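Local coordinates for protein lactococcus lactis MG1363 DpsA (Lactococcus lactis, PDB 1ZS3) that binds DNA, for which its N-terminal helix is required, and, as a twelve-subunit Dps protein, probably shields it during oxidative stress, at residues A[74-79]-A[144-150]; A[97-101]-A[124-128]; A[115-119]-A[162-168]; A[45-50]-A[61-65]; A[51-57]-A[107-111]. All coordinates share one frame; numbering follows the deposited sequence.

Interaction 1: residues A[74-79]-A[144-150]; sequences KISDLL and LAAGVVE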
# COMPACT_ATOMS: atom_id res chain seq x y z
N LYS A 74 23.03 6.33 -12.10
CA LYS A 74 23.41 5.11 -11.42
C LYS A 74 24.90 4.84 -11.70
O LYS A 74 25.65 4.46 -10.81
CB LYS A 74 22.51 3.94 -11.83
CG LYS A 74 22.63 2.73 -10.96
CD LYS A 74 22.45 1.41 -11.76
CE LYS A 74 21.69 0.31 -10.93
NZ LYS A 74 22.08 -1.09 -11.36
N ILE A 75 25.27 5.00 -12.97
CA ILE A 75 26.62 4.76 -13.44
C ILE A 75 27.61 5.84 -13.04
O ILE A 75 28.78 5.54 -12.78
CB ILE A 75 26.58 4.53 -14.95
CG1 ILE A 75 25.65 3.35 -15.23
CG2 ILE A 75 27.96 4.17 -15.50
CD1 ILE A 75 25.68 2.95 -16.63
N SER A 76 27.13 7.08 -12.99
CA SER A 76 27.89 8.20 -12.56
C SER A 76 28.29 7.92 -11.17
O SER A 76 29.45 8.06 -10.82
CB SER A 76 27.13 9.52 -12.67
OG SER A 76 26.95 9.87 -14.03
N ASP A 77 27.32 7.54 -10.37
CA ASP A 77 27.57 7.23 -8.95
C ASP A 77 28.53 6.11 -8.84
O ASP A 77 29.36 6.13 -7.93
CB ASP A 77 26.29 6.87 -8.23
CG ASP A 77 25.55 8.05 -7.79
OD1 ASP A 77 24.33 8.00 -7.62
OD2 ASP A 77 26.10 9.13 -7.60
N LEU A 78 28.42 5.11 -9.73
CA LEU A 78 29.28 3.96 -9.59
C LEU A 78 30.71 4.41 -9.87
O LEU A 78 31.64 3.95 -9.21
CB LEU A 78 28.87 2.85 -10.56
CG LEU A 78 27.73 1.97 -10.05
CD1 LEU A 78 27.23 1.05 -11.14
CD2 LEU A 78 28.13 1.13 -8.84
N LEU A 79 30.85 5.31 -10.84
CA LEU A 79 32.18 5.87 -11.24
C LEU A 79 32.77 6.73 -10.15
O LEU A 79 33.86 6.48 -9.72
CB LEU A 79 32.04 6.68 -12.55
CG LEU A 79 32.04 5.90 -13.90
CD1 LEU A 79 31.49 6.79 -15.02
CD2 LEU A 79 33.42 5.40 -14.28
N LEU A 144 30.92 -1.46 -10.83
CA LEU A 144 30.69 -0.72 -12.05
C LEU A 144 30.41 -1.68 -13.19
O LEU A 144 29.53 -1.47 -13.99
CB LEU A 144 31.92 0.10 -12.39
CG LEU A 144 31.86 0.98 -13.65
CD1 LEU A 144 30.87 2.08 -13.47
CD2 LEU A 144 33.22 1.55 -13.95
N ALA A 145 31.19 -2.76 -13.26
CA ALA A 145 31.05 -3.70 -14.34
C ALA A 145 29.62 -4.22 -14.33
O ALA A 145 28.98 -4.28 -15.38
CB ALA A 145 32.07 -4.84 -14.21
N ALA A 146 29.10 -4.57 -13.15
CA ALA A 146 27.76 -5.09 -12.97
C ALA A 146 26.68 -4.10 -13.44
O ALA A 146 25.75 -4.49 -14.15
CB ALA A 146 27.54 -5.45 -11.53
N GLY A 147 26.80 -2.83 -13.02
CA GLY A 147 25.90 -1.77 -13.47
C GLY A 147 25.88 -1.65 -14.99
O GLY A 147 24.85 -1.47 -15.59
N VAL A 148 27.02 -1.77 -15.65
CA VAL A 148 27.09 -1.56 -17.08
C VAL A 148 26.54 -2.77 -17.83
O VAL A 148 26.06 -2.64 -18.94
CB VAL A 148 28.54 -1.25 -17.51
CG1 VAL A 148 28.72 -1.34 -19.01
CG2 VAL A 148 28.92 0.11 -17.08
N VAL A 149 26.57 -3.94 -17.19
CA VAL A 149 25.96 -5.11 -17.77
C VAL A 149 24.44 -4.92 -17.76
O VAL A 149 23.73 -5.28 -18.69
CB VAL A 149 26.38 -6.40 -17.02
CG1 VAL A 149 25.50 -7.58 -17.43
CG2 VAL A 149 27.86 -6.74 -17.27
N GLU A 150 23.93 -4.34 -16.70
CA GLU A 150 22.52 -4.13 -16.61
C GLU A 150 22.12 -3.33 -17.83
O GLU A 150 21.20 -3.71 -18.52
CB GLU A 150 22.18 -3.41 -15.33
CG GLU A 150 21.58 -4.30 -14.24
CD GLU A 150 21.26 -3.49 -12.99
OE1 GLU A 150 20.33 -2.62 -13.05
OE2 GLU A 150 22.01 -3.67 -12.00
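L78 lies over the start of segment 144-150. Its CB sits 3.6 Å from L144 CD1, and its CD1 reaches on to the bare backbone of G147, 3.9 Å from G147 CA. The contact joins two long helices, 55-81 and 142-165, of the four-helix bundle that defines Dps and ferritin-like folds. Here the two run nearly antiparallel, at 165°, with their local axes 9.7 Å apart. G147 has no side chain, so the end of L78 can rest directly on the second helix.

L144 packs from the second helix in return. Its CG stands opposite the backbone N (chi1 -179°), which swings both methyls across to the first helix. CD1 touches L78 CB and L79 CG and comes 4.1 Å from I75 CG2. CD2 meets L79 CD2 at 3.9 Å. One turn further along, I75 CD1 and V148 CG2 are in looser touch. L31 of helix 27-51 packs on L79, L144 and V148 and covers this inner face.

The outer side is polar. D77, which does not touch 144-150, makes salt bridges to R62 and R160 of two different neighbouring subunits. The K74 chain bends at its second and third torsions and crosses the E150 side chain at about a right angle. K74 and E150 form a salt bridge: K74 NZ is 2.7 Å from E150 OE2 and 2.9 Å from E150 OE1.

Interaction 2: residues A[97-101]-A[124-128]; sequences HKFIT and AQNMF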
# COMPACT_ATOMS: atom_id res chain seq x y z
N HIS A 97 29.50 12.47 -27.27
CA HIS A 97 28.45 11.62 -27.89
C HIS A 97 28.79 11.20 -29.31
O HIS A 97 29.19 12.01 -30.11
CB HIS A 97 27.07 12.31 -27.85
CG HIS A 97 26.73 13.09 -29.09
ND1 HIS A 97 26.95 14.46 -29.23
CD2 HIS A 97 26.24 12.70 -30.29
CE1 HIS A 97 26.56 14.87 -30.45
NE2 HIS A 97 26.14 13.81 -31.10
N LYS A 98 28.74 9.92 -29.62
CA LYS A 98 28.99 9.48 -30.99
C LYS A 98 27.77 8.74 -31.55
O LYS A 98 26.99 8.15 -30.83
CB LYS A 98 30.27 8.62 -31.07
CG LYS A 98 31.45 9.10 -30.17
CD LYS A 98 32.61 9.77 -30.94
CE LYS A 98 32.61 11.30 -30.78
NZ LYS A 98 33.98 11.93 -30.85
N PHE A 99 27.63 8.79 -32.88
CA PHE A 99 26.70 8.00 -33.67
C PHE A 99 25.20 8.36 -33.52
O PHE A 99 24.36 7.83 -34.25
CB PHE A 99 26.91 6.48 -33.46
CG PHE A 99 28.19 5.92 -34.06
CD1 PHE A 99 29.44 6.44 -33.73
CD2 PHE A 99 28.15 4.86 -34.97
CE1 PHE A 99 30.61 5.92 -34.28
CE2 PHE A 99 29.33 4.32 -35.53
CZ PHE A 99 30.56 4.86 -35.18
N ILE A 100 24.86 9.19 -32.55
CA ILE A 100 23.48 9.57 -32.26
C ILE A 100 23.37 11.04 -32.59
O ILE A 100 24.19 11.86 -32.20
CB ILE A 100 23.09 9.37 -30.77
CG1 ILE A 100 22.87 7.90 -30.47
CG2 ILE A 100 21.86 10.21 -30.39
CD1 ILE A 100 23.72 7.41 -29.31
N THR A 101 22.32 11.36 -33.32
CA THR A 101 22.24 12.66 -33.96
C THR A 101 20.82 13.24 -33.84
O THR A 101 19.86 12.60 -34.21
CB THR A 101 22.69 12.52 -35.44
OG1 THR A 101 21.62 12.80 -36.32
CG2 THR A 101 23.10 11.03 -35.84
N ALA A 124 23.79 1.41 -31.66
CA ALA A 124 25.03 2.22 -31.67
C ALA A 124 25.52 2.42 -30.27
O ALA A 124 26.72 2.34 -30.05
CB ALA A 124 24.85 3.57 -32.38
N GLN A 125 24.64 2.63 -29.29
CA GLN A 125 25.10 2.79 -27.91
C GLN A 125 25.84 1.52 -27.44
O GLN A 125 26.74 1.62 -26.58
CB GLN A 125 23.96 3.05 -26.90
CG GLN A 125 23.06 4.25 -27.19
CD GLN A 125 22.19 4.59 -26.04
OE1 GLN A 125 22.54 4.31 -24.90
NE2 GLN A 125 21.03 5.15 -26.31
N ASN A 126 25.48 0.36 -28.02
CA ASN A 126 26.03 -0.95 -27.57
C ASN A 126 27.49 -1.20 -27.92
O ASN A 126 28.15 -1.90 -27.18
CB ASN A 126 25.20 -2.16 -28.05
CG ASN A 126 24.01 -2.46 -27.09
OD1 ASN A 126 23.87 -1.86 -26.02
ND2 ASN A 126 23.14 -3.37 -27.51
N MET A 127 27.98 -0.64 -29.03
CA MET A 127 29.41 -0.76 -29.40
C MET A 127 30.31 -0.23 -28.30
O MET A 127 31.36 -0.81 -28.05
CB MET A 127 29.72 0.01 -30.70
CG MET A 127 29.23 -0.63 -32.02
SD MET A 127 28.93 0.66 -33.30
CE MET A 127 27.23 0.14 -34.10
N PHE A 128 29.89 0.85 -27.64
CA PHE A 128 30.64 1.51 -26.59
C PHE A 128 30.46 0.89 -25.19
O PHE A 128 31.38 0.97 -24.36
CB PHE A 128 30.24 2.97 -26.53
CG PHE A 128 30.58 3.75 -27.76
CD1 PHE A 128 29.87 3.58 -28.94
CD2 PHE A 128 31.64 4.67 -27.75
CE1 PHE A 128 30.19 4.30 -30.08
CE2 PHE A 128 31.95 5.39 -28.88
CZ PHE A 128 31.22 5.21 -30.05
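F99 and F128 form an offset edge-to-face pair. The edge of the F128 ring is turned toward the face of F99, with ring centroids 6.0 Å apart and planes at 73°. M127 adds a Met-aromatic contact. Its SD lies 4.9 Å from the centroid of the F99 ring and approaches obliquely, 35° off the ring normal. F99 CG lies opposite its own carbonyl carbon (chi1 -71°), which puts the ring beside M127 and F128.

The aliphatic contacts lie nearer the backbone. F99 CB meets A124 CB at 3.7 Å, and the small alanine lets the loop come close to the helix. K98 sets CB and CG against the F128 ring, with K98 CB 3.7 Å from F128 CZ. Beyond CG the chain bends away. I100 CD1 touches Q125 CG at 3.9 Å.

No hydrogen bond joins the two segments. Their polar groups look elsewhere. Q125 NE2 is held by E41 and E68, so only its aliphatic part serves the loop. The loop amide K98 N donates to N37 OD1.

Residues 97-101 follow the short helix 90-96 and run beside helix 111-138, which carries 124-128. Helix 27-51 lies alongside, with H33 meeting F128 edge-to-face and I40 touching I100. N126 points instead to helix 142-165, where N155 bonds it. The fold has no strands, and the loop here lies between helices 27-51 and 111-138.

Interaction 3: residues A[115-119]-A[162-168]; sequences LESFI and LAGDLGK
L115 pushes into a hollow on the end of helix 142-165 formed by L162, D165 and L166. Its CG rests 3.8 Å from L162 CD2. Its CB lies 3.9 Å from L166 CD2, and its CD2 touches the D165 side chain. The fit is mutual, because L162 drops between L115, F118 and I119. One L162 methyl, CD1, is 3.9 Å from F118 CB. The I119 and L162 side chains slide past each other in opposite directions, CG1 of I119 beside CB of L162. I119 and L166 then meet tip to tip, with I119 CD1 3.9 Å from L166 CD1. With an alanine in place of L166, the two methyls that L115 CB and I119 CD1 rest on would be gone, and a gap would probably open beside them.

Away from these leucines the contact is looser. E116 OE1 and K168 NZ are 4.5 Å apart, too far for a salt bridge. F173, further along the tail, lies on E116, I119 and K168. P55 of another subunit packs on D165.

G167, with positive phi, turns the chain. K168 N bonds A163 O at 2.9 Å and G167 N bonds G164 O. This is a Schellman motif, and here it ends the last helix of the ferritin-like bundle.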
# COMPACT_ATOMS: atom_id res chain seq x y z
N LEU A 115 10.69 5.28 -34.38
CA LEU A 115 11.06 4.02 -33.72
C LEU A 115 12.27 3.45 -34.36
O LEU A 115 13.20 3.03 -33.66
CB LEU A 115 9.92 3.02 -33.78
CG LEU A 115 9.14 3.00 -32.46
CD1 LEU A 115 8.54 4.34 -32.11
CD2 LEU A 115 8.08 1.96 -32.50
N GLU A 116 12.29 3.46 -35.68
CA GLU A 116 13.41 2.93 -36.45
C GLU A 116 14.74 3.67 -36.17
O GLU A 116 15.80 3.05 -36.13
CB GLU A 116 13.05 2.98 -37.92
CG GLU A 116 13.73 1.90 -38.74
CD GLU A 116 13.01 1.66 -40.05
OE1 GLU A 116 12.20 0.68 -40.13
OE2 GLU A 116 13.24 2.48 -40.97
N SER A 117 14.67 4.96 -35.93
CA SER A 117 15.83 5.74 -35.58
C SER A 117 16.36 5.38 -34.21
O SER A 117 17.58 5.48 -33.98
CB SER A 117 15.50 7.21 -35.64
OG SER A 117 14.96 7.66 -34.42
N PHE A 118 15.47 4.95 -33.31
CA PHE A 118 15.90 4.56 -31.97
C PHE A 118 16.48 3.18 -31.96
O PHE A 118 17.30 2.92 -31.11
CB PHE A 118 14.75 4.68 -30.99
CG PHE A 118 14.43 6.09 -30.63
CD1 PHE A 118 15.39 6.92 -30.11
CD2 PHE A 118 13.18 6.60 -30.85
CE1 PHE A 118 15.08 8.23 -29.79
CE2 PHE A 118 12.87 7.91 -30.54
CZ PHE A 118 13.83 8.73 -30.02
N ILE A 119 16.11 2.34 -32.92
CA ILE A 119 16.66 0.97 -32.93
C ILE A 119 18.11 1.09 -33.28
O ILE A 119 18.94 0.44 -32.67
CB ILE A 119 15.95 0.05 -33.95
CG1 ILE A 119 14.53 -0.25 -33.46
CG2 ILE A 119 16.72 -1.25 -34.13
CD1 ILE A 119 13.63 -0.76 -34.52
N LEU A 162 10.91 -2.28 -29.54
CA LEU A 162 10.71 -1.39 -30.70
C LEU A 162 10.66 -2.17 -32.03
O LEU A 162 9.81 -1.89 -32.88
CB LEU A 162 11.76 -0.30 -30.72
CG LEU A 162 11.88 0.60 -29.48
CD1 LEU A 162 13.12 1.47 -29.56
CD2 LEU A 162 10.66 1.50 -29.32
N ALA A 163 11.53 -3.16 -32.23
CA ALA A 163 11.48 -3.95 -33.42
C ALA A 163 10.14 -4.69 -33.51
O ALA A 163 9.50 -4.63 -34.55
CB ALA A 163 12.61 -4.90 -33.47
N GLY A 164 9.68 -5.32 -32.42
CA GLY A 164 8.36 -5.97 -32.40
C GLY A 164 7.19 -5.02 -32.67
O GLY A 164 6.14 -5.37 -33.24
N ASP A 165 7.31 -3.79 -32.20
CA ASP A 165 6.24 -2.80 -32.30
C ASP A 165 6.09 -2.33 -33.74
O ASP A 165 5.09 -1.74 -34.06
CB ASP A 165 6.53 -1.60 -31.40
CG ASP A 165 5.30 -0.87 -30.97
OD1 ASP A 165 4.27 -1.54 -30.86
OD2 ASP A 165 5.27 0.36 -30.73
N LEU A 166 7.11 -2.54 -34.57
CA LEU A 166 7.06 -2.20 -36.00
C LEU A 166 6.77 -3.47 -36.81
O LEU A 166 6.81 -3.46 -38.04
CB LEU A 166 8.42 -1.61 -36.46
CG LEU A 166 8.88 -0.26 -35.87
CD1 LEU A 166 10.29 0.05 -36.28
CD2 LEU A 166 7.96 0.86 -36.31
N GLY A 167 6.46 -4.57 -36.13
CA GLY A 167 6.03 -5.80 -36.77
C GLY A 167 7.21 -6.68 -37.13
O GLY A 167 7.06 -7.71 -37.75
N LYS A 168 8.40 -6.23 -36.77
CA LYS A 168 9.67 -6.86 -37.18
C LYS A 168 10.27 -7.73 -36.07
O LYS A 168 10.08 -7.50 -34.89
CB LYS A 168 10.72 -5.81 -37.60
CG LYS A 168 10.23 -4.73 -38.62
CD LYS A 168 11.21 -4.50 -39.82
CE LYS A 168 11.06 -3.13 -40.49
NZ LYS A 168 9.65 -2.90 -40.96

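Interaction 4: residues A[45-50]-A[61-65]; sequences LTQAGI and LREIA
R62 grips G49 side-on, with two nitrogens on one oxygen. R62 NE donates to G49 O at 3.0 Å and 151°, and R62 NH2 donates to the same oxygen at 3.2 Å and 138°. The contact joins helices 27-51 and 55-81, the first hairpin of the Dps four-helix bundle. Their local axes are 8.2 Å apart and nearly antiparallel.

G49 O lies in the plane of the guanidinium, at its edge. Both donors come from the same face of the carbonyl, and NE stands well above the carbonyl plane. The arginine chain runs extended from CG to NE along the bare G49. The helix ends close by, and R62 supplies donors to G49 O. The charge of R62 is met by D77 of a neighbouring subunit, in a salt bridge through NH2. With a methionine in place of R62, G49 O would probably lose both donors and that D77 one of its ion-pair partners.

Other polar groups are also met. T46 OG1 bonds N42 O of its own helix. Q47 NE2 reaches S88 OG of the same neighbouring subunit.

The rest is apolar. L61 CD1 lies 3.9 Å from A48 CB, and L61 CB packs on G49 CA. L45 crosses L61 at about a right angle, and its CD1 meets I64 CG2. F118 and F122 of helix 111-138 cover L45 and I64. At the far end, L45 CB and A65 CB face each other at 4.0 Å.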
# COMPACT_ATOMS: atom_id res chain seq x y z
N LEU A 45 14.44 11.20 -26.99
CA LEU A 45 13.30 10.40 -26.55
C LEU A 45 12.34 11.30 -25.89
O LEU A 45 11.15 11.06 -25.97
CB LEU A 45 13.74 9.32 -25.54
CG LEU A 45 14.49 8.14 -26.18
CD1 LEU A 45 15.30 7.38 -25.18
CD2 LEU A 45 13.51 7.19 -26.91
N THR A 46 12.81 12.35 -25.20
CA THR A 46 11.97 13.43 -24.78
C THR A 46 11.26 14.12 -25.94
O THR A 46 10.06 14.43 -25.86
CB THR A 46 12.78 14.46 -24.04
OG1 THR A 46 13.29 13.90 -22.82
CG2 THR A 46 11.91 15.60 -23.56
N GLN A 47 11.98 14.40 -27.04
CA GLN A 47 11.34 14.97 -28.22
C GLN A 47 10.27 14.03 -28.78
O GLN A 47 9.13 14.46 -29.00
CB GLN A 47 12.39 15.26 -29.31
CG GLN A 47 11.79 15.52 -30.72
CD GLN A 47 12.84 15.89 -31.75
OE1 GLN A 47 13.50 15.00 -32.30
NE2 GLN A 47 13.00 17.18 -32.01
N ALA A 48 10.63 12.78 -29.02
CA ALA A 48 9.70 11.79 -29.59
C ALA A 48 8.49 11.51 -28.66
O ALA A 48 7.39 11.24 -29.11
CB ALA A 48 10.47 10.50 -29.95
N GLY A 49 8.74 11.63 -27.35
CA GLY A 49 7.76 11.34 -26.32
C GLY A 49 6.72 12.43 -26.33
O GLY A 49 5.69 12.28 -25.71
N ILE A 50 7.05 13.53 -27.01
CA ILE A 50 6.20 14.70 -27.14
C ILE A 50 5.45 14.82 -28.47
O ILE A 50 4.31 15.25 -28.47
CB ILE A 50 7.00 15.98 -26.84
CG1 ILE A 50 7.23 16.11 -25.35
CG2 ILE A 50 6.28 17.23 -27.34
CD1 ILE A 50 8.05 17.27 -24.97
N LEU A 61 7.84 5.81 -24.80
CA LEU A 61 9.07 6.51 -25.12
C LEU A 61 9.52 7.38 -23.97
O LEU A 61 10.69 7.46 -23.72
CB LEU A 61 8.94 7.34 -26.40
CG LEU A 61 8.68 6.55 -27.70
CD1 LEU A 61 8.17 7.53 -28.77
CD2 LEU A 61 9.89 5.82 -28.24
N ARG A 62 8.56 8.01 -23.26
CA ARG A 62 8.84 8.81 -22.06
C ARG A 62 9.39 7.96 -20.93
O ARG A 62 10.07 8.46 -20.04
CB ARG A 62 7.57 9.48 -21.53
CG ARG A 62 7.11 10.67 -22.33
CD ARG A 62 6.04 11.53 -21.70
NE ARG A 62 5.31 12.24 -22.73
CZ ARG A 62 4.53 13.26 -22.53
NH1 ARG A 62 4.31 13.74 -21.30
NH2 ARG A 62 3.91 13.85 -23.54
N GLU A 63 9.02 6.69 -20.94
CA GLU A 63 9.53 5.71 -19.97
C GLU A 63 10.99 5.43 -20.25
O GLU A 63 11.81 5.44 -19.34
CB GLU A 63 8.70 4.42 -19.96
CG GLU A 63 7.95 4.17 -18.65
CD GLU A 63 7.98 2.68 -18.30
OE1 GLU A 63 8.91 2.28 -17.51
OE2 GLU A 63 7.09 1.89 -18.80
N ILE A 64 11.32 5.22 -21.52
CA ILE A 64 12.69 5.00 -21.93
C ILE A 64 13.57 6.24 -21.63
O ILE A 64 14.71 6.06 -21.29
CB ILE A 64 12.78 4.58 -23.41
CG1 ILE A 64 12.02 3.26 -23.63
CG2 ILE A 64 14.24 4.41 -23.86
CD1 ILE A 64 11.65 2.99 -25.02
N ALA A 65 13.05 7.46 -21.77
CA ALA A 65 13.73 8.67 -21.36
C ALA A 65 14.08 8.59 -19.85
O ALA A 65 15.24 8.80 -19.51
CB ALA A 65 12.92 9.87 -21.68

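Interaction 5: residues A[51-57]-A[107-111]; sequences YAKSPVK and KYWTD
Y51 receives the K107 side chain on one face of its ring. K107 CB stands 3.4 Å from the ring centroid, 16° off the normal, a CH-pi contact. The two side chains lie alongside and point the same way, with K107 CD 3.9 Å from Y51 CZ. K107 CG stands between its own backbone N and carbonyl carbon (chi1 63°). From there the chain follows the ring outward. Both polar ends then reach a neighbouring subunit. Y51 OH bonds V86 O there, and K107 NZ pairs with E92 and bonds S88. This side is closely packed.

D111 is the second firm point. Its carboxylate faces two successive amides of the turn. K53 N donates to D111 OD2 at 3.1 Å, and S54 N to D111 OD1 at 3.3 Å, the latter nearly straight at 173°. Each oxygen uses its syn lone pair. The two amides grip the carboxylate by its oxygens and fix its rotation, and D111 OD2 also touches A52 CA.

The other side is looser. K57 only grazes D111: K57 CD is 4.4 Å from D111 CB, and K57 NZ stays 4.9 Å from D111 OD1. K53 curls back so that its NZ bonds Y51 O, at 2.9 Å. S54 OG, at the N-cap of helix 55-81, accepts weak bonds from V56 N and K57 N.

D111 opens helix 111-138. The arrangement ties the short turn between the first two bundle helices to the start of the third, at one end of the ferritin-like four-helix bundle.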
# COMPACT_ATOMS: atom_id res chain seq x y z
N TYR A 51 6.07 14.42 -29.56
CA TYR A 51 5.50 14.71 -30.91
C TYR A 51 4.98 13.48 -31.62
O TYR A 51 4.38 13.60 -32.67
CB TYR A 51 6.55 15.39 -31.83
CG TYR A 51 6.78 16.87 -31.52
CD1 TYR A 51 5.81 17.80 -31.83
CD2 TYR A 51 7.94 17.32 -30.87
CE1 TYR A 51 5.98 19.13 -31.55
CE2 TYR A 51 8.12 18.66 -30.57
CZ TYR A 51 7.13 19.56 -30.91
OH TYR A 51 7.27 20.90 -30.63
N ALA A 52 5.22 12.30 -31.09
CA ALA A 52 4.66 11.09 -31.65
C ALA A 52 3.16 11.13 -31.53
O ALA A 52 2.62 11.79 -30.66
CB ALA A 52 5.24 9.85 -30.97
N LYS A 53 2.44 10.51 -32.45
CA LYS A 53 0.98 10.63 -32.48
C LYS A 53 0.30 9.68 -31.46
O LYS A 53 -0.38 10.15 -30.52
CB LYS A 53 0.49 10.40 -33.91
CG LYS A 53 1.21 11.20 -35.04
CD LYS A 53 1.32 12.75 -34.83
CE LYS A 53 2.21 13.41 -35.92
NZ LYS A 53 3.48 14.07 -35.40
N SER A 54 0.53 8.35 -31.61
CA SER A 54 -0.06 7.31 -30.75
C SER A 54 0.29 7.59 -29.33
O SER A 54 1.48 7.62 -28.99
CB SER A 54 0.50 5.95 -31.15
OG SER A 54 0.25 4.98 -30.16
N PRO A 55 -0.71 7.81 -28.47
CA PRO A 55 -0.41 8.14 -27.07
C PRO A 55 0.21 6.92 -26.34
O PRO A 55 0.84 7.11 -25.33
CB PRO A 55 -1.78 8.56 -26.49
CG PRO A 55 -2.80 7.92 -27.36
CD PRO A 55 -2.16 7.71 -28.72
N VAL A 56 0.06 5.70 -26.87
CA VAL A 56 0.70 4.51 -26.30
C VAL A 56 2.19 4.59 -26.52
O VAL A 56 2.94 4.47 -25.56
CB VAL A 56 0.13 3.17 -26.90
CG1 VAL A 56 1.10 2.06 -26.79
CG2 VAL A 56 -1.15 2.78 -26.20
N LYS A 57 2.62 4.88 -27.74
CA LYS A 57 4.06 5.04 -28.02
C LYS A 57 4.66 6.24 -27.27
O LYS A 57 5.80 6.20 -26.86
CB LYS A 57 4.30 5.11 -29.53
CG LYS A 57 3.58 4.00 -30.29
CD LYS A 57 4.07 3.89 -31.70
CE LYS A 57 3.66 2.54 -32.33
NZ LYS A 57 2.55 2.66 -33.33
N LYS A 107 10.05 16.14 -35.25
CA LYS A 107 8.67 16.37 -34.84
C LYS A 107 7.63 16.09 -35.91
O LYS A 107 6.48 15.79 -35.63
CB LYS A 107 8.51 17.77 -34.25
CG LYS A 107 8.76 18.96 -35.15
CD LYS A 107 8.87 20.28 -34.35
CE LYS A 107 10.33 20.70 -34.08
NZ LYS A 107 10.62 21.47 -32.79
N TYR A 108 8.04 16.10 -37.17
CA TYR A 108 7.16 15.82 -38.32
C TYR A 108 7.43 14.47 -38.96
O TYR A 108 6.83 14.15 -39.98
CB TYR A 108 7.31 16.91 -39.40
CG TYR A 108 7.17 18.31 -38.91
CD1 TYR A 108 5.96 18.75 -38.37
CD2 TYR A 108 8.24 19.21 -38.97
CE1 TYR A 108 5.82 20.04 -37.90
CE2 TYR A 108 8.10 20.50 -38.50
CZ TYR A 108 6.89 20.91 -37.96
OH TYR A 108 6.74 22.19 -37.49
N TRP A 109 8.39 13.71 -38.43
CA TRP A 109 8.57 12.33 -38.83
C TRP A 109 7.36 11.51 -38.45
O TRP A 109 6.58 11.90 -37.59
CB TRP A 109 9.78 11.70 -38.14
CG TRP A 109 11.12 12.16 -38.60
CD1 TRP A 109 11.40 13.22 -39.42
CD2 TRP A 109 12.40 11.59 -38.25
NE1 TRP A 109 12.77 13.34 -39.59
CE2 TRP A 109 13.39 12.33 -38.88
CE3 TRP A 109 12.78 10.49 -37.46
CZ2 TRP A 109 14.77 12.05 -38.75
CZ3 TRP A 109 14.15 10.21 -37.33
CH2 TRP A 109 15.10 10.97 -37.98
N THR A 110 7.26 10.34 -39.06
CA THR A 110 6.23 9.42 -38.70
C THR A 110 6.68 8.53 -37.52
O THR A 110 7.88 8.39 -37.24
CB THR A 110 5.88 8.63 -39.94
OG1 THR A 110 4.55 8.11 -39.78
CG2 THR A 110 6.75 7.37 -40.10
N ASP A 111 5.69 7.97 -36.82
CA ASP A 111 5.92 7.10 -35.69
C ASP A 111 6.78 5.92 -36.05
O ASP A 111 7.67 5.57 -35.30
CB ASP A 111 4.60 6.65 -35.06
CG ASP A 111 3.86 7.79 -34.41
OD1 ASP A 111 2.76 7.53 -33.89
OD2 ASP A 111 4.30 8.96 -34.40

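Overall arrangement
From the N terminus, interaction 4 closes first. It ties helices 27-51 and 55-81 into a hairpin. Interaction 5 starts at the turn of that hairpin and crosses interaction 4. It closes a long loop by joining the turn to the start of helix 111-138. Interaction 1 crosses interaction 5 and brings helix 142-165 against helix 55-81. Interaction 2 nests within interaction 1, crosses interaction 5 and lays the connection after helix 90-96 on helix 111-138. Interaction 3 crosses interactions 1 and 2 and pairs the last two helices. F118 of interaction 3 packs on L45 and A48 of interaction 4. Interactions 1 and 5 lie on opposite sides of the chain's centre, about 32 Å apart between centres.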